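PDB 4QD7: putative esterase PA1618 from Pseudomonas aeruginosa, which probably hydrolyses acyl-CoA thioesters as a hotdog-fold thioesterase of the PaaI family, possibly including 1,4-dihydroxy-2-naphthoyl-CoA. Local coordinates for residues V61-L66 / I118-D123. Residues are numbered along the deposited sequence; the frame is centred on the assembly and turned at random. Where two conformers were deposited one is given.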
ATOM      1  N   VAL A  61      -1.062   1.420  -2.928  1.00 10.02           N
ATOM      2  CA  VAL A  61      -0.575   0.875  -4.208  1.00  9.42           C
ATOM      3  C   VAL A  61      -0.877   1.836  -5.351  1.00 11.48           C
ATOM      4  O   VAL A  61      -0.003   2.110  -6.175  1.00 11.62           O
ATOM      5  CB  VAL A  61      -1.195  -0.513  -4.533  1.00 12.01           C
ATOM      6  CG1 VAL A  61      -0.804  -0.960  -5.938  1.00 10.69           C
ATOM      7  CG2 VAL A  61      -0.738  -1.529  -3.535  1.00 10.11           C
ATOM      8  N   LEU A  62      -2.112   2.341  -5.405  1.00  9.13           N
ATOM      9  CA  LEU A  62      -2.492   3.307  -6.447  1.00 10.94           C
ATOM     10  C   LEU A  62      -1.618   4.555  -6.349  1.00 10.69           C
ATOM     11  O   LEU A  62      -1.061   5.025  -7.349  1.00 10.35           O
ATOM     12  CB  LEU A  62      -3.975   3.680  -6.325  1.00  9.75           C
ATOM     13  CG  LEU A  62      -4.466   4.772  -7.293  1.00 11.97           C
ATOM     14  CD1 LEU A  62      -4.140   4.420  -8.756  1.00 11.56           C
ATOM     15  CD2 LEU A  62      -5.981   4.979  -7.108  1.00 13.11           C
ATOM     16  N   ALA A  63      -1.456   5.081  -5.136  1.00 11.89           N
ATOM     17  CA  ALA A  63      -0.625   6.272  -4.953  1.00 11.35           C
ATOM     18  C   ALA A  63       0.845   6.057  -5.343  1.00 13.29           C
ATOM     19  O   ALA A  63       1.443   6.924  -6.010  1.00 11.68           O
ATOM     20  CB  ALA A  63      -0.753   6.815  -3.517  1.00 11.37           C
ATOM     21  N   GLU A  64       1.435   4.927  -4.937  1.00 10.82           N
ATOM     22  CA  GLU A  64       2.843   4.673  -5.273  1.00 11.39           C
ATOM     23  C   GLU A  64       3.033   4.321  -6.743  1.00 12.13           C
ATOM     24  O   GLU A  64       4.049   4.674  -7.314  1.00 12.94           O
ATOM     25  CB  GLU A  64       3.506   3.603  -4.374  1.00 14.31           C
ATOM     26  CG  GLU A  64       3.996   4.126  -3.028  1.00 18.67           C
ATOM     27  CD  GLU A  64       5.207   3.361  -2.471  1.00 15.89           C
ATOM     28  OE1 GLU A  64       5.246   3.173  -1.248  1.00 21.06           O
ATOM     29  OE2 GLU A  64       6.127   2.967  -3.238  1.00 19.83           O
ATOM     30  N   SER A  65       2.059   3.645  -7.354  1.00 10.63           N
ATOM     31  CA  SER A  65       2.121   3.368  -8.786  1.00 12.68           C
ATOM     32  C   SER A  65       2.145   4.690  -9.538  1.00 13.00           C
ATOM     33  O   SER A  65       2.914   4.886 -10.490  1.00 13.60           O
ATOM     34  CB  SER A  65       0.881   2.582  -9.248  1.00 12.57           C
ATOM     35  OG  SER A  65       1.094   1.187  -9.207  1.00 15.37           O
ATOM     36  N   LEU A  66       1.266   5.585  -9.112  1.00 11.94           N
ATOM     37  CA  LEU A  66       1.054   6.840  -9.812  1.00 13.47           C
ATOM     38  C   LEU A  66       2.278   7.751  -9.654  1.00 15.05           C
ATOM     39  O   LEU A  66       2.825   8.250 -10.644  1.00 14.30           O
ATOM     40  CB  LEU A  66      -0.221   7.514  -9.303  1.00 11.38           C
ATOM     41  CG  LEU A  66      -0.552   8.919  -9.820  1.00 12.41           C
ATOM     42  CD1 LEU A  66      -0.656   8.918 -11.336  1.00 13.49           C
ATOM     43  CD2 LEU A  66      -1.867   9.392  -9.205  1.00 13.54           C
ATOM     44  N   ILE A 118      -0.372  13.302  -3.471  1.00 11.63           N
ATOM     45  CA  ILE A 118      -1.303  12.430  -4.179  1.00 10.97           C
ATOM     46  C   ILE A 118      -2.658  12.458  -3.473  1.00 12.53           C
ATOM     47  O   ILE A 118      -2.758  12.134  -2.288  1.00 12.64           O
ATOM     48  CB  ILE A 118      -0.741  11.007  -4.300  1.00 11.92           C
ATOM     49  CG1 ILE A 118       0.600  11.070  -5.046  1.00 13.75           C
ATOM     50  CG2 ILE A 118      -1.706  10.127  -5.108  1.00 11.25           C
ATOM     51  CD1 ILE A 118       1.577   9.978  -4.709  1.00 18.33           C
ATOM     52  N   ARG A 119      -3.686  12.885  -4.202  0.51 12.73           N
ATOM     53  CA  ARG A 119      -5.027  13.040  -3.639  0.51 14.14           C
ATOM     54  C   ARG A 119      -5.981  12.018  -4.250  0.51 13.31           C
ATOM     55  O   ARG A 119      -6.091  11.923  -5.475  0.51 12.40           O
ATOM     56  CB  ARG A 119      -5.564  14.452  -3.909  0.51 15.39           C
ATOM     57  CG  ARG A 119      -4.634  15.593  -3.486  0.51 16.17           C
ATOM     58  CD  ARG A 119      -4.460  15.650  -1.980  0.51 16.70           C
ATOM     59  NE  ARG A 119      -3.594  16.760  -1.582  0.51 18.32           N
ATOM     60  CZ  ARG A 119      -4.028  17.975  -1.264  0.51 22.34           C
ATOM     61  NH1 ARG A 119      -5.330  18.246  -1.283  0.51 22.58           N
ATOM     62  NH2 ARG A 119      -3.159  18.920  -0.919  0.51 22.67           N
ATOM     63  N   LEU A 120      -6.679  11.264  -3.400  1.00 12.78           N
ATOM     64  CA  LEU A 120      -7.611  10.235  -3.871  1.00 13.46           C
ATOM     65  C   LEU A 120      -9.040  10.597  -3.473  1.00 13.47           C
ATOM     66  O   LEU A 120      -9.272  11.224  -2.429  1.00 13.35           O
ATOM     67  CB  LEU A 120      -7.263   8.836  -3.315  1.00 10.12           C
ATOM     68  CG  LEU A 120      -6.051   8.049  -3.832  1.00 13.92           C
ATOM     69  CD1 LEU A 120      -4.779   8.794  -3.542  1.00 14.00           C
ATOM     70  CD2 LEU A 120      -5.962   6.674  -3.174  1.00 13.19           C
ATOM     71  N   SER A 121      -9.994  10.205  -4.314  1.00 13.95           N
ATOM     72  CA  SER A 121     -11.405  10.415  -4.015  1.00 15.58           C
ATOM     73  C   SER A 121     -12.219   9.336  -4.697  1.00 16.81           C
ATOM     74  O   SER A 121     -11.824   8.844  -5.760  1.00 14.31           O
ATOM     75  CB  SER A 121     -11.862  11.791  -4.509  1.00 20.02           C
ATOM     76  OG  SER A 121     -11.575  11.959  -5.889  1.00 22.57           O
ATOM     77  N   GLY A 122     -13.349   8.970  -4.091  1.00 16.82           N
ATOM     78  CA  GLY A 122     -14.269   8.044  -4.719  1.00 15.60           C
ATOM     79  C   GLY A 122     -15.138   8.761  -5.732  1.00 19.08           C
ATOM     80  O   GLY A 122     -14.973   9.962  -5.978  1.00 16.58           O
ATOM     81  N   ASP A 123     -16.061   8.025  -6.330  1.00 19.54           N
ATOM     82  CA  ASP A 123     -16.850   8.564  -7.422  1.00 22.56           C
ATOM     83  C   ASP A 123     -17.773   9.692  -6.976  1.00 21.58           C
ATOM     84  O   ASP A 123     -18.269  10.436  -7.813  1.00 26.62           O
ATOM     85  CB  ASP A 123     -17.666   7.461  -8.097  1.00 20.24           C
ATOM     86  CG  ASP A 123     -16.812   6.539  -8.927  1.00 24.77           C
ATOM     87  OD1 ASP A 123     -15.799   7.000  -9.505  1.00 29.28           O
ATOM     88  OD2 ASP A 123     -17.158   5.349  -9.002  1.00 24.60           O
TER
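Ala63 and Ile118 meet in a buried, apolar helix-on-sheet contact at the heart of the hotdog fold. Helix 56-72 lies against the antiparallel sheet, here over strand 113-122. The axes of the two short segments come within 9.3 Å, and their directions differ by 139°. Ala63 marks the nearest backbone approach, with its CA 6.2 Å from CA of Ile118. The small CB of Ala63 lies 3.8 Å from Ile118 CG2. The other branch of Ile118 reaches the helix backbone: CD1 sits 3.3 Å from Ala63 O, a close van der Waals contact. With chi1 at -59°, Ile118 CG2 is anti to the backbone N and faces Ala63 CB and Leu66, while the CG1 arm, beside that N, carries CD1 to the Ala63 carbonyl. Both branches thus bear on Ala63. Leu66 passes alongside Ile118 in the opposite sense, Leu66 CD2 being 4.2 Å from Ile118 CG2. One turn earlier, Leu62 CD2 meets Leu120 CD2 at 4.3 Å. Ala102 on the adjoining strand 99-106 touches Leu62, Leu66 and Leu120. Between Ala63 and Leu66, Glu64 and Ser65 do not touch the strand; they hydrogen-bond to His91 and His55 of the second subunit, respectively. Between helix and strand, cohesion therefore comes from dispersion and aliphatic burial, without directional polar bonds.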